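Uncharacterized protein MJ0690 (Methanocaldococcus jannaschii, PDB 3K32) is of unknown function but is predicted to be a subunit of a tRNA methyltransferase and, with its PP-loop-like fold, probably binds a nucleotide. Local coordinates at residues 118-121 and 122-126; 17-20 and 21-24; 87-90 and 91-95. All blocks are in the same frame, centred on the assembly; numbering follows the deposited sequence.

Contact 1 (118-121 and 122-126); sequences LSYS and EIQSL
At S119 the backbone turns into the first turn of helix 120-130: I123 N bonds to S119 O (2.8 Å), and Q124 N and S125 N follow with bonds to Y120 O and S121 O. S119 is the N-cap, and with E122 it forms a capping box. In one direction E122 N donates to S119 OG at 3.2 Å. In the other, S119 N donates to E122 OE1 at 2.8 Å, almost straight (172°), on the anti lone pair that points away from OE2. With chi1 at 61°, S119 OG sits between its own backbone N and carbonyl carbon, where it meets the E122 amide and adds a weak bond of 3.0 Å to E122 OE1. L118, just before the cap, lays CB on I123 CG1 (3.6 Å). This pair fits a hydrophobic staple beside the box, and both side chains touch Y134 of strand 133-135. On another side of the helix, Q124 bends at its second torsion and brings CG over one face of the Y120 ring, a CH-pi contact 3.9 Å from the centroid; the amide plane stands 75° to the ring. Y120 OH makes a weak hydrogen bond to D112 of the second subunit, and R111 of the second subunit packs against Y120. The E122 carboxylate is thus divided: OE1 takes the S119 N-H, with a weak bond from the hydroxyl, and OE2 the ammonium of K92 in a salt bridge, a setting that would be expected to favour its ionised form and to tie this end of the helix to helix 84-98.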
loop_
_atom_site.group_PDB
_atom_site.type_symbol
_atom_site.label_atom_id
_atom_site.label_comp_id
_atom_site.label_asym_id
_atom_site.label_seq_id
_atom_site.Cartn_x
_atom_site.Cartn_y
_atom_site.Cartn_z
ATOM N N LEU B 118 2.777 -1.218 11.808
ATOM C CA LEU B 118 2.984 0.054 12.467
ATOM C C LEU B 118 1.787 0.978 12.235
ATOM O O LEU B 118 1.257 1.078 11.123
ATOM C CB LEU B 118 4.273 0.717 11.961
ATOM C CG LEU B 118 5.622 0.055 12.285
ATOM C CD1 LEU B 118 6.740 1.028 11.939
ATOM C CD2 LEU B 118 5.734 -0.358 13.749
ATOM N N SER B 119 1.359 1.653 13.293
ATOM C CA SER B 119 0.338 2.679 13.146
ATOM C C SER B 119 0.955 3.891 12.448
ATOM O O SER B 119 2.179 4.006 12.343
ATOM C CB SER B 119 -0.202 3.085 14.511
ATOM O OG SER B 119 0.834 3.624 15.314
ATOM N N TYR B 120 0.114 4.803 11.985
ATOM C CA TYR B 120 0.604 5.976 11.283
ATOM C C TYR B 120 1.477 6.822 12.198
ATOM O O TYR B 120 2.521 7.336 11.795
ATOM C CB TYR B 120 -0.562 6.804 10.765
ATOM C CG TYR B 120 -0.152 8.044 10.018
ATOM C CD1 TYR B 120 -0.322 9.301 10.579
ATOM C CD2 TYR B 120 0.402 7.958 8.747
ATOM C CE1 TYR B 120 0.042 10.438 9.890
ATOM C CE2 TYR B 120 0.777 9.086 8.057
ATOM C CZ TYR B 120 0.594 10.323 8.629
ATOM O OH TYR B 120 0.966 11.451 7.934
ATOM N N SER B 121 1.047 6.957 13.440
ATOM C CA SER B 121 1.811 7.734 14.393
ATOM C C SER B 121 3.148 7.043 14.708
ATOM O O SER B 121 4.167 7.693 14.875
ATOM C CB SER B 121 0.982 8.014 15.655
ATOM O OG SER B 121 1.508 7.324 16.758
ATOM N N GLU B 122 3.156 5.722 14.768
ATOM C CA GLU B 122 4.418 5.030 14.974
ATOM C C GLU B 122 5.314 5.240 13.777
ATOM O O GLU B 122 6.524 5.419 13.928
ATOM C CB GLU B 122 4.209 3.541 15.222
ATOM C CG GLU B 122 3.556 3.269 16.541
ATOM C CD GLU B 122 3.144 1.821 16.696
ATOM O OE1 GLU B 122 2.624 1.224 15.717
ATOM O OE2 GLU B 122 3.342 1.289 17.806
ATOM N N ILE B 123 4.717 5.217 12.586
ATOM C CA ILE B 123 5.491 5.447 11.374
ATOM C C ILE B 123 6.100 6.838 11.326
ATOM O O ILE B 123 7.272 6.983 11.002
ATOM C CB ILE B 123 4.682 5.186 10.095
ATOM C CG1 ILE B 123 4.511 3.686 9.900
ATOM C CG2 ILE B 123 5.393 5.793 8.867
ATOM C CD1 ILE B 123 3.552 3.321 8.833
ATOM N N GLN B 124 5.322 7.861 11.654
ATOM C CA GLN B 124 5.832 9.217 11.517
ATOM C C GLN B 124 6.983 9.416 12.466
ATOM O O GLN B 124 7.969 10.060 12.124
ATOM C CB GLN B 124 4.742 10.264 11.743
ATOM C CG GLN B 124 3.753 10.372 10.592
ATOM C CD GLN B 124 4.422 10.699 9.249
ATOM O OE1 GLN B 124 3.782 10.637 8.195
ATOM N NE2 GLN B 124 5.708 11.056 9.289
ATOM N N SER B 125 6.852 8.823 13.651
ATOM C CA SER B 125 7.874 8.893 14.685
ATOM C C SER B 125 9.156 8.227 14.205
ATOM O O SER B 125 10.236 8.816 14.276
ATOM C CB SER B 125 7.385 8.214 15.969
ATOM O OG SER B 125 8.369 8.260 16.991
ATOM N N LEU B 126 9.019 6.997 13.719
ATOM C CA LEU B 126 10.136 6.221 13.200
ATOM C C LEU B 126 10.898 6.971 12.105
ATOM O O LEU B 126 12.127 7.023 12.111
ATOM C CB LEU B 126 9.624 4.873 12.675
ATOM C CG LEU B 126 10.612 3.735 12.412
ATOM C CD1 LEU B 126 11.264 3.900 11.065
ATOM C CD2 LEU B 126 11.662 3.657 13.516
#

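Contact 2 (17-20 and 21-24); sequences KDSS and LSAV
A chi1 of 70° folds S22 OG back between its own backbone N and carbonyl carbon, within 2.6 Å of S19 O, to which it donates a hydrogen bond. Helix 17-28 begins here, directly after the loop that leaves strand 8-12; K17, D18 and S19 belong to an SGGKDS sequence, the signature of the PP-loop in the HUP superfamily, which in relatives holds the phosphates of ATP. A glycerol, probably from the crystallisation liquor, bonds to S19 N and D18 OD2, as a molecule resting in such a pocket might. The loop is tied to the helix by S19 OG, bonded to S14 N, and S20 OG, bonded to G16 O. Within the helix S19 O accepts twice, from S22 OG and from A23 N at 3.2 Å; the hydroxyl comes in well off the line of the C=O bond, at a C=O...OG angle of 129°. With an alanine at S22, S19 O would probably lose one of its two donors, leaving the A23 amide to hold it without the side-chain bond. L21 lies on the side of the helix turned to F154 of strand 154-159 and L149 of helix 143-153. Its CG passes 3.4 Å from K17 O, the acceptor of its own amide, and its CB 3.2 Å from D18 O. V24, one turn on, touches F154 as well as F153. Its amide gives S20 O a bond of 3.0 Å that is practically straight at 179°, while V24 CG2, set beside the backbone N, rests 3.1 Å from the same S20 O.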
loop_
_atom_site.group_PDB
_atom_site.type_symbol
_atom_site.label_atom_id
_atom_site.label_comp_id
_atom_site.label_asym_id
_atom_site.label_seq_id
_atom_site.Cartn_x
_atom_site.Cartn_y
_atom_site.Cartn_z
ATOM N N LYS B 17 5.034 -15.696 -0.482
ATOM C CA LYS B 17 4.631 -15.088 -1.753
ATOM C C LYS B 17 4.319 -13.594 -1.624
ATOM O O LYS B 17 4.614 -12.810 -2.519
ATOM C CB LYS B 17 3.467 -15.844 -2.396
ATOM C CG LYS B 17 2.210 -15.939 -1.553
ATOM C CD LYS B 17 1.244 -16.961 -2.138
ATOM C CE LYS B 17 -0.148 -16.883 -1.482
ATOM N NZ LYS B 17 -0.806 -15.535 -1.661
ATOM N N ASP B 18 3.756 -13.196 -0.497
ATOM C CA ASP B 18 3.523 -11.780 -0.265
ATOM C C ASP B 18 4.821 -10.985 -0.181
ATOM O O ASP B 18 5.061 -10.069 -0.965
ATOM C CB ASP B 18 2.677 -11.585 0.995
ATOM C CG ASP B 18 1.251 -12.069 0.804
ATOM O OD1 ASP B 18 0.658 -11.781 -0.266
ATOM O OD2 ASP B 18 0.736 -12.754 1.711
ATOM N N SER B 19 5.647 -11.334 0.791
ATOM C CA SER B 19 6.967 -10.747 0.925
ATOM C C SER B 19 7.651 -10.636 -0.438
ATOM O O SER B 19 8.295 -9.645 -0.744
ATOM C CB SER B 19 7.813 -11.602 1.878
ATOM O OG SER B 19 9.032 -10.958 2.206
ATOM N N SER B 20 7.510 -11.672 -1.251
ATOM C CA SER B 20 8.097 -11.697 -2.580
ATOM C C SER B 20 7.450 -10.646 -3.482
ATOM O O SER B 20 8.130 -9.978 -4.232
ATOM C CB SER B 20 7.941 -13.086 -3.195
ATOM O OG SER B 20 8.580 -14.060 -2.397
ATOM N N LEU B 21 6.133 -10.499 -3.390
ATOM C CA LEU B 21 5.432 -9.441 -4.097
ATOM C C LEU B 21 5.973 -8.072 -3.708
ATOM O O LEU B 21 6.098 -7.187 -4.569
ATOM C CB LEU B 21 3.919 -9.493 -3.844
ATOM C CG LEU B 21 3.131 -10.594 -4.553
ATOM C CD1 LEU B 21 1.639 -10.441 -4.281
ATOM C CD2 LEU B 21 3.422 -10.593 -6.048
ATOM N N SER B 22 6.301 -7.879 -2.427
ATOM C CA SER B 22 6.832 -6.571 -2.044
ATOM C C SER B 22 8.152 -6.310 -2.771
ATOM O O SER B 22 8.352 -5.236 -3.331
ATOM C CB SER B 22 6.959 -6.385 -0.521
ATOM O OG SER B 22 7.990 -7.178 0.033
ATOM N N ALA B 23 9.038 -7.304 -2.762
ATOM C CA ALA B 23 10.307 -7.221 -3.484
ATOM C C ALA B 23 10.041 -6.790 -4.919
ATOM O O ALA B 23 10.512 -5.747 -5.365
ATOM C CB ALA B 23 11.018 -8.572 -3.476
ATOM N N VAL B 24 9.263 -7.618 -5.612
ATOM C CA VAL B 24 8.920 -7.432 -7.009
ATOM C C VAL B 24 8.359 -6.050 -7.299
ATOM O O VAL B 24 8.698 -5.418 -8.274
ATOM C CB VAL B 24 7.885 -8.489 -7.442
ATOM C CG1 VAL B 24 7.387 -8.195 -8.853
ATOM C CG2 VAL B 24 8.493 -9.874 -7.355
#

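Contact 3 (87-90 and 91-95); sequences IQYV and HKTVL
Helix 84-98 packs one side on strand 8-12 and another on helix 68-80, and Y89 and T93 meet on it one turn apart. T93 OG1 donates to Y89 O at 2.6 Å, and T93 N donates to the same oxygen at 3.1 Å, the two arriving from opposite faces of the carbonyl plane. The hydroxyl can do this because chi1 of T93 (-58°) sets OG1 beside its backbone N, facing back along the helix. Y89 has CG anti to its backbone N (chi1 160°), which brings the ring alongside T93: T93 OG1 stands above one face, toward the rim, with Y89 CE1 its nearest ring atom at 3.3 Å. The Y89 side chain also touches K72 and M76 of helix 68-80. V90 O is also shared, taking a bond of 2.7 Å from V94 N and a weak one from T93 N. V90 CG1 and V94 CG2 touch loosely at 4.2 Å, and both valines contact Y169. Next to them H91, bonded through its amide to I87 O, has its ring held at both nitrogens, ND1 by Y169 OH and NE2 by D107 OD2. K92 runs out extended, its methylenes passing Q88 O and the bent Q88 side chain; CG is 3.4 Å from that oxygen, and K92 CE comes to 3.0 Å from Q88 NE2. K92 NZ and Q88 NE2, both donors, do not bond to each other: K92 NZ goes to E122 in a salt bridge, and Q88 OE1 accepts from K117 N. The chemistry therefore divides by partner. T93 spends its hydroxyl on its own helix, giving Y89 O a second donor, with the oxygen lying over the ring face, whereas Q88, H91 and K92 use their polar groups on partners outside the helix, fastening it to neighbouring segments.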
loop_
_atom_site.group_PDB
_atom_site.type_symbol
_atom_site.label_atom_id
_atom_site.label_comp_id
_atom_site.label_asym_id
_atom_site.label_seq_id
_atom_site.Cartn_x
_atom_site.Cartn_y
_atom_site.Cartn_z
ATOM N N ILE B 87 4.585 -10.655 18.113
ATOM C CA ILE B 87 5.048 -10.336 16.781
ATOM C C ILE B 87 5.246 -8.836 16.641
ATOM O O ILE B 87 6.271 -8.393 16.121
ATOM C CB ILE B 87 4.089 -10.851 15.699
ATOM C CG1 ILE B 87 3.954 -12.371 15.799
ATOM C CG2 ILE B 87 4.595 -10.469 14.310
ATOM C CD1 ILE B 87 5.257 -13.112 15.580
ATOM N N GLN B 88 4.272 -8.054 17.107
ATOM C CA GLN B 88 4.416 -6.599 17.095
ATOM C C GLN B 88 5.756 -6.214 17.719
ATOM O O GLN B 88 6.576 -5.527 17.084
ATOM C CB GLN B 88 3.281 -5.907 17.866
ATOM C CG GLN B 88 2.127 -5.439 17.013
ATOM C CD GLN B 88 2.565 -4.529 15.869
ATOM O OE1 GLN B 88 2.730 -4.982 14.743
ATOM N NE2 GLN B 88 2.759 -3.244 16.159
ATOM N N TYR B 89 5.971 -6.665 18.958
ATOM C CA TYR B 89 7.148 -6.264 19.705
ATOM C C TYR B 89 8.445 -6.563 18.948
ATOM O O TYR B 89 9.337 -5.720 18.902
ATOM C CB TYR B 89 7.195 -6.883 21.120
ATOM C CG TYR B 89 8.599 -6.871 21.666
ATOM C CD1 TYR B 89 9.157 -5.705 22.187
ATOM C CD2 TYR B 89 9.399 -8.008 21.602
ATOM C CE1 TYR B 89 10.476 -5.675 22.645
ATOM C CE2 TYR B 89 10.715 -7.990 22.058
ATOM C CZ TYR B 89 11.245 -6.830 22.575
ATOM O OH TYR B 89 12.548 -6.834 23.025
ATOM N N VAL B 90 8.553 -7.760 18.372
ATOM C CA VAL B 90 9.767 -8.151 17.656
ATOM C C VAL B 90 9.968 -7.265 16.423
ATOM O O VAL B 90 11.020 -6.649 16.255
ATOM C CB VAL B 90 9.729 -9.629 17.201
ATOM C CG1 VAL B 90 10.979 -9.978 16.392
ATOM C CG2 VAL B 90 9.566 -10.563 18.388
ATOM N N HIS B 91 8.949 -7.191 15.573
ATOM C CA HIS B 91 9.052 -6.443 14.314
ATOM C C HIS B 91 9.394 -4.957 14.537
ATOM O O HIS B 91 10.252 -4.391 13.850
ATOM C CB HIS B 91 7.769 -6.601 13.488
ATOM C CG HIS B 91 7.873 -6.040 12.107
ATOM N ND1 HIS B 91 8.507 -6.705 11.078
ATOM C CD2 HIS B 91 7.438 -4.873 11.583
ATOM C CE1 HIS B 91 8.446 -5.977 9.981
ATOM N NE2 HIS B 91 7.805 -4.855 10.258
ATOM N N LYS B 92 8.723 -4.339 15.507
ATOM C CA LYS B 92 9.058 -2.988 15.927
ATOM C C LYS B 92 10.517 -2.871 16.360
ATOM O O LYS B 92 11.196 -1.895 16.050
ATOM C CB LYS B 92 8.162 -2.555 17.077
ATOM C CG LYS B 92 6.758 -2.196 16.657
ATOM C CD LYS B 92 5.983 -1.654 17.843
ATOM C CE LYS B 92 4.584 -1.234 17.441
ATOM N NZ LYS B 92 3.707 -1.074 18.634
ATOM N N THR B 93 10.997 -3.872 17.076
ATOM C CA THR B 93 12.337 -3.827 17.605
ATOM C C THR B 93 13.319 -3.994 16.463
ATOM O O THR B 93 14.339 -3.300 16.377
ATOM C CB THR B 93 12.530 -4.929 18.652
ATOM O OG1 THR B 93 11.567 -4.753 19.700
ATOM C CG2 THR B 93 13.934 -4.888 19.226
ATOM N N VAL B 94 13.001 -4.911 15.566
ATOM C CA VAL B 94 13.793 -5.031 14.357
ATOM C C VAL B 94 13.859 -3.698 13.574
ATOM O O VAL B 94 14.939 -3.226 13.223
ATOM C CB VAL B 94 13.301 -6.194 13.493
ATOM C CG1 VAL B 94 13.921 -6.131 12.108
ATOM C CG2 VAL B 94 13.612 -7.530 14.200
ATOM N N LEU B 95 12.720 -3.064 13.331
ATOM C CA LEU B 95 12.746 -1.784 12.618
ATOM C C LEU B 95 13.635 -0.689 13.257
ATOM O O LEU B 95 14.413 -0.033 12.553
ATOM C CB LEU B 95 11.325 -1.287 12.322
ATOM C CG LEU B 95 10.607 -2.085 11.215
ATOM C CD1 LEU B 95 9.128 -1.718 11.094
ATOM C CD2 LEU B 95 11.280 -1.895 9.884
#

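All three contacts are local turns of helices in one chain. Contact 2 is the most buried, at the start of the helix that follows the first strand of the parallel sheet, by the presumed nucleotide pocket. Contacts 1 and 3 are partly buried, and contact 1 also meets the second subunit. Their centres are about 13 Å apart, and they touch through a salt bridge and L118, which packs on K92 and L95; contact 2 touches neither, its centre about 22 and 19 Å from theirs. Hydroxyls serve in each, but chiefly as a cap acceptor in contact 1 and as donors to the preceding turn in contacts 2 and 3.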